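PDB 4LMY: peroxide stress regulator PerR, FUR family from Streptococcus pyogenes, which probably binds DNA as a zinc-containing transcription factor of the FUR family and regulates genes of the peroxide stress response. Local coordinates for residues Y67-S80 and T89-N101. Numbering follows the deposited sequence.
Sequences YNNLKVLVDEGFVS and TTYYDFMGHQHVN. With ZN (zinc ion), chain E.
F78 O takes two backbone N-H groups and lies over one face of the F94 ring: M95 N bonds well (3.1 Å, N-H...O angle 164°), G96 N weakly. The setting is the winged-helix domain of a FUR-family regulator. Helix 63-75 ends in a Schellman motif at G77, and the wing hairpin of strands 79-82 and 91-94 follows. F78 and M95 sit at the open end of this hairpin. H97 lies just beyond, on the way to strand 98-104. A water donates to G77 O (3.2 Å) and accepts from H97 ND1 (3.0 Å) at the imidazole edge. H97 NE2 binds zinc, as does H99 NE2; H4, H6 and H19 also bind it, and N15 belongs to the same site. S80 and D93 form a hydrogen-bonded antiparallel pair, with S80 N to D93 O at 3.0 Å. M95 bends at chi2 and chi3, which lays CE against S80 CB at 3.6 Å. G96 CA sits at the F78 ring edge, in its plane. Helix and wing meet at Y92, whose side chain also touches M38 of helix 29-40. V79 CG1 and V74 CG2 lie at its ring edge. L70 CD1 makes a CH-pi contact over its centre, 3.6 Å from the Y92 ring centroid.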
loop_
_atom_site.group_PDB
_atom_site.type_symbol
_atom_site.label_atom_id
_atom_site.label_comp_id
_atom_site.label_asym_id
_atom_site.label_seq_id
_atom_site.Cartn_x
_atom_site.Cartn_y
_atom_site.Cartn_z
ATOM N N TYR B 67 -0.942 -17.313 25.393
ATOM C CA TYR B 67 -2.392 -17.130 25.441
ATOM C C TYR B 67 -2.757 -15.758 26.008
ATOM O O TYR B 67 -3.625 -15.065 25.473
ATOM C CB TYR B 67 -3.040 -18.220 26.301
ATOM C CG TYR B 67 -3.317 -19.525 25.587
ATOM C CD1 TYR B 67 -3.871 -19.544 24.312
ATOM C CD2 TYR B 67 -3.040 -20.741 26.197
ATOM C CE1 TYR B 67 -4.135 -20.739 23.663
ATOM C CE2 TYR B 67 -3.299 -21.940 25.557
ATOM C CZ TYR B 67 -3.844 -21.933 24.290
ATOM O OH TYR B 67 -4.102 -23.125 23.654
ATOM N N ASN B 68 -2.088 -15.379 27.093
ATOM C CA ASN B 68 -2.341 -14.100 27.751
ATOM C C ASN B 68 -2.102 -12.928 26.808
ATOM O O ASN B 68 -2.910 -11.999 26.732
ATOM C CB ASN B 68 -1.465 -13.942 28.996
ATOM C CG ASN B 68 -1.900 -14.843 30.138
ATOM O OD1 ASN B 68 -3.023 -15.345 30.155
ATOM N ND2 ASN B 68 -1.011 -15.044 31.102
ATOM N N ASN B 69 -0.988 -12.982 26.089
ATOM C CA ASN B 69 -0.630 -11.916 25.160
ATOM C C ASN B 69 -1.546 -11.865 23.941
ATOM O O ASN B 69 -1.924 -10.785 23.487
ATOM C CB ASN B 69 0.829 -12.053 24.726
ATOM C CG ASN B 69 1.794 -11.483 25.744
ATOM O OD1 ASN B 69 2.143 -10.304 25.688
ATOM N ND2 ASN B 69 2.234 -12.317 26.682
ATOM N N LEU B 70 -1.899 -13.034 23.414
ATOM C CA LEU B 70 -2.818 -13.120 22.283
ATOM C C LEU B 70 -4.194 -12.571 22.649
ATOM O O LEU B 70 -4.849 -11.926 21.832
ATOM C CB LEU B 70 -2.942 -14.564 21.794
ATOM C CG LEU B 70 -1.705 -15.165 21.122
ATOM C CD1 LEU B 70 -1.923 -16.634 20.807
ATOM C CD2 LEU B 70 -1.333 -14.394 19.860
ATOM N N LYS B 71 -4.616 -12.828 23.885
ATOM C CA LYS B 71 -5.895 -12.339 24.391
ATOM C C LYS B 71 -5.964 -10.815 24.344
ATOM O O LYS B 71 -6.967 -10.243 23.919
ATOM C CB LYS B 71 -6.122 -12.834 25.821
ATOM C CG LYS B 71 -7.269 -12.159 26.551
ATOM C CD LYS B 71 -8.374 -13.145 26.883
ATOM C CE LYS B 71 -8.947 -12.877 28.265
ATOM N NZ LYS B 71 -9.386 -11.463 28.425
ATOM N N VAL B 72 -4.888 -10.166 24.777
ATOM C CA VAL B 72 -4.803 -8.711 24.736
ATOM C C VAL B 72 -4.848 -8.202 23.297
ATOM O O VAL B 72 -5.622 -7.302 22.970
ATOM C CB VAL B 72 -3.520 -8.200 25.424
ATOM C CG1 VAL B 72 -3.299 -6.724 25.124
ATOM C CG2 VAL B 72 -3.588 -8.445 26.928
ATOM N N LEU B 73 -4.028 -8.794 22.435
ATOM C CA LEU B 73 -3.948 -8.369 21.039
ATOM C C LEU B 73 -5.248 -8.595 20.266
ATOM O O LEU B 73 -5.642 -7.761 19.450
ATOM C CB LEU B 73 -2.779 -9.061 20.334
ATOM C CG LEU B 73 -1.394 -8.688 20.874
ATOM C CD1 LEU B 73 -0.298 -9.319 20.028
ATOM C CD2 LEU B 73 -1.221 -7.176 20.947
ATOM N N VAL B 74 -5.906 -9.721 20.523
ATOM C CA VAL B 74 -7.174 -10.027 19.866
ATOM C C VAL B 74 -8.261 -9.049 20.303
ATOM O O VAL B 74 -9.005 -8.522 19.475
ATOM C CB VAL B 74 -7.625 -11.481 20.136
ATOM C CG1 VAL B 74 -9.098 -11.664 19.803
ATOM C CG2 VAL B 74 -6.774 -12.457 19.338
ATOM N N ASP B 75 -8.337 -8.797 21.607
ATOM C CA ASP B 75 -9.338 -7.885 22.152
ATOM C C ASP B 75 -9.103 -6.439 21.719
ATOM O O ASP B 75 -10.050 -5.720 21.404
ATOM C CB ASP B 75 -9.387 -7.978 23.678
ATOM C CG ASP B 75 -9.875 -9.328 24.166
ATOM O OD1 ASP B 75 -10.360 -10.121 23.333
ATOM O OD2 ASP B 75 -9.778 -9.594 25.381
ATOM N N GLU B 76 -7.842 -6.016 21.702
ATOM C CA GLU B 76 -7.507 -4.649 21.311
ATOM C C GLU B 76 -7.560 -4.455 19.794
ATOM O O GLU B 76 -7.372 -3.346 19.295
ATOM C CB GLU B 76 -6.142 -4.232 21.870
ATOM C CG GLU B 76 -6.067 -4.219 23.393
ATOM C CD GLU B 76 -7.074 -3.277 24.031
ATOM O OE1 GLU B 76 -7.551 -3.583 25.144
ATOM O OE2 GLU B 76 -7.382 -2.228 23.426
ATOM N N GLY B 77 -7.807 -5.542 19.068
ATOM C CA GLY B 77 -8.095 -5.471 17.646
ATOM C C GLY B 77 -6.905 -5.466 16.706
ATOM O O GLY B 77 -6.968 -4.874 15.628
ATOM N N PHE B 78 -5.824 -6.134 17.097
ATOM C CA PHE B 78 -4.627 -6.174 16.263
ATOM C C PHE B 78 -4.342 -7.568 15.708
ATOM O O PHE B 78 -3.515 -7.730 14.810
ATOM C CB PHE B 78 -3.417 -5.644 17.035
ATOM C CG PHE B 78 -3.569 -4.223 17.493
ATOM C CD1 PHE B 78 -3.586 -3.187 16.575
ATOM C CD2 PHE B 78 -3.695 -3.921 18.839
ATOM C CE1 PHE B 78 -3.726 -1.878 16.987
ATOM C CE2 PHE B 78 -3.836 -2.612 19.259
ATOM C CZ PHE B 78 -3.851 -1.590 18.330
ATOM N N VAL B 79 -5.028 -8.570 16.248
ATOM C CA VAL B 79 -4.862 -9.950 15.802
ATOM C C VAL B 79 -6.221 -10.640 15.691
ATOM O O VAL B 79 -7.087 -10.458 16.547
ATOM C CB VAL B 79 -3.936 -10.746 16.762
ATOM C CG1 VAL B 79 -4.038 -12.246 16.508
ATOM C CG2 VAL B 79 -2.492 -10.278 16.627
ATOM N N SER B 80 -6.409 -11.419 14.631
ATOM C CA SER B 80 -7.648 -12.166 14.442
ATOM C C SER B 80 -7.445 -13.669 14.617
ATOM O O SER B 80 -6.427 -14.220 14.198
ATOM C CB SER B 80 -8.238 -11.878 13.060
ATOM O OG SER B 80 -7.261 -12.036 12.047
ATOM N N THR B 89 -7.748 -26.366 15.759
ATOM C CA THR B 89 -6.667 -25.469 16.154
ATOM C C THR B 89 -6.959 -24.031 15.743
ATOM O O THR B 89 -7.300 -23.761 14.593
ATOM C CB THR B 89 -5.315 -25.900 15.550
ATOM O OG1 THR B 89 -4.977 -27.213 16.013
ATOM C CG2 THR B 89 -4.212 -24.927 15.954
ATOM N N THR B 90 -6.832 -23.111 16.693
ATOM C CA THR B 90 -6.985 -21.697 16.391
ATOM C C THR B 90 -5.676 -21.152 15.842
ATOM O O THR B 90 -4.611 -21.362 16.425
ATOM C CB THR B 90 -7.382 -20.891 17.638
ATOM O OG1 THR B 90 -8.645 -21.358 18.128
ATOM C CG2 THR B 90 -7.488 -19.408 17.305
ATOM N N TYR B 91 -5.759 -20.469 14.707
ATOM C CA TYR B 91 -4.591 -19.835 14.119
ATOM C C TYR B 91 -4.741 -18.325 14.193
ATOM O O TYR B 91 -5.853 -17.798 14.146
ATOM C CB TYR B 91 -4.390 -20.304 12.680
ATOM C CG TYR B 91 -4.186 -21.796 12.578
ATOM C CD1 TYR B 91 -2.956 -22.369 12.878
ATOM C CD2 TYR B 91 -5.225 -22.636 12.196
ATOM C CE1 TYR B 91 -2.763 -23.732 12.796
ATOM C CE2 TYR B 91 -5.041 -24.001 12.108
ATOM C CZ TYR B 91 -3.809 -24.544 12.410
ATOM O OH TYR B 91 -3.620 -25.903 12.326
ATOM N N TYR B 92 -3.617 -17.631 14.319
ATOM C CA TYR B 92 -3.636 -16.198 14.567
ATOM C C TYR B 92 -2.949 -15.427 13.449
ATOM O O TYR B 92 -1.976 -15.896 12.866
ATOM C CB TYR B 92 -2.977 -15.891 15.914
ATOM C CG TYR B 92 -3.664 -16.559 17.084
ATOM C CD1 TYR B 92 -4.627 -15.889 17.824
ATOM C CD2 TYR B 92 -3.358 -17.868 17.441
ATOM C CE1 TYR B 92 -5.260 -16.496 18.891
ATOM C CE2 TYR B 92 -3.988 -18.485 18.505
ATOM C CZ TYR B 92 -4.936 -17.794 19.227
ATOM O OH TYR B 92 -5.565 -18.403 20.290
ATOM N N ASP B 93 -3.464 -14.239 13.155
ATOM C CA ASP B 93 -2.902 -13.406 12.102
ATOM C C ASP B 93 -2.907 -11.943 12.512
ATOM O O ASP B 93 -3.937 -11.409 12.921
ATOM C CB ASP B 93 -3.699 -13.571 10.810
ATOM C CG ASP B 93 -3.081 -12.824 9.646
ATOM O OD1 ASP B 93 -1.856 -12.956 9.439
ATOM O OD2 ASP B 93 -3.817 -12.102 8.942
ATOM N N PHE B 94 -1.754 -11.295 12.399
ATOM C CA PHE B 94 -1.660 -9.872 12.689
ATOM C C PHE B 94 -2.223 -9.074 11.516
ATOM O O PHE B 94 -1.835 -9.295 10.369
ATOM C CB PHE B 94 -0.207 -9.471 12.954
ATOM C CG PHE B 94 -0.052 -8.069 13.473
ATOM C CD1 PHE B 94 -0.021 -7.820 14.835
ATOM C CD2 PHE B 94 0.052 -6.999 12.599
ATOM C CE1 PHE B 94 0.116 -6.532 15.315
ATOM C CE2 PHE B 94 0.188 -5.711 13.074
ATOM C CZ PHE B 94 0.222 -5.477 14.434
ATOM N N MET B 95 -3.139 -8.153 11.802
ATOM C CA MET B 95 -3.702 -7.298 10.758
ATOM C C MET B 95 -3.802 -5.836 11.204
ATOM O O MET B 95 -4.441 -5.014 10.544
ATOM C CB MET B 95 -5.054 -7.842 10.266
ATOM C CG MET B 95 -6.296 -7.373 11.026
ATOM S SD MET B 95 -6.256 -7.668 12.801
ATOM C CE MET B 95 -7.901 -8.325 13.067
ATOM N N GLY B 96 -3.142 -5.520 12.316
ATOM C CA GLY B 96 -3.147 -4.177 12.869
ATOM C C GLY B 96 -2.731 -3.095 11.888
ATOM O O GLY B 96 -1.891 -3.313 11.016
ATOM N N HIS B 97 -3.324 -1.919 12.047
ATOM C CA HIS B 97 -3.099 -0.800 11.142
ATOM C C HIS B 97 -1.834 -0.016 11.479
ATOM O O HIS B 97 -1.142 -0.300 12.457
ATOM C CB HIS B 97 -4.287 0.152 11.225
ATOM C CG HIS B 97 -4.429 0.808 12.562
ATOM N ND1 HIS B 97 -5.081 0.207 13.620
ATOM C CD2 HIS B 97 -3.987 2.001 13.020
ATOM C CE1 HIS B 97 -5.040 1.009 14.668
ATOM N NE2 HIS B 97 -4.382 2.104 14.334
ATOM N N GLN B 98 -1.547 0.990 10.662
ATOM C CA GLN B 98 -0.466 1.919 10.945
ATOM C C GLN B 98 -0.927 3.322 10.573
ATOM O O GLN B 98 -2.041 3.509 10.079
ATOM C CB GLN B 98 0.788 1.555 10.149
ATOM C CG GLN B 98 0.640 1.785 8.662
ATOM C CD GLN B 98 1.951 1.675 7.916
ATOM O OE1 GLN B 98 1.964 1.538 6.700
ATOM N NE2 GLN B 98 3.061 1.750 8.639
ATOM N N HIS B 99 -0.066 4.303 10.795
ATOM C CA HIS B 99 -0.394 5.677 10.442
ATOM C C HIS B 99 0.719 6.293 9.612
ATOM O O HIS B 99 1.884 6.274 10.004
ATOM C CB HIS B 99 -0.673 6.500 11.697
ATOM C CG HIS B 99 -1.794 5.953 12.522
ATOM N ND1 HIS B 99 -3.082 6.433 12.441
ATOM C CD2 HIS B 99 -1.825 4.937 13.419
ATOM C CE1 HIS B 99 -3.856 5.750 13.266
ATOM N NE2 HIS B 99 -3.118 4.835 13.868
ATOM N N VAL B 100 0.336 6.836 8.460
ATOM C CA VAL B 100 1.277 7.311 7.456
ATOM C C VAL B 100 1.107 8.809 7.225
ATOM O O VAL B 100 -0.013 9.312 7.174
ATOM C CB VAL B 100 1.051 6.568 6.118
ATOM C CG1 VAL B 100 2.030 7.040 5.042
ATOM C CG2 VAL B 100 1.152 5.062 6.325
ATOM N N ASN B 101 2.219 9.522 7.088
ATOM C CA ASN B 101 2.162 10.951 6.795
ATOM C C ASN B 101 1.898 11.249 5.325
ATOM O O ASN B 101 2.343 10.519 4.441
ATOM C CB ASN B 101 3.459 11.639 7.210
ATOM C CG ASN B 101 3.549 11.859 8.702
ATOM O OD1 ASN B 101 2.533 11.929 9.393
ATOM N ND2 ASN B 101 4.768 11.987 9.207
HETATM ZN ZN ZN E . -3.706 3.752 15.622
HETATM O O HOH W 1 -6.080 -2.576 13.572
#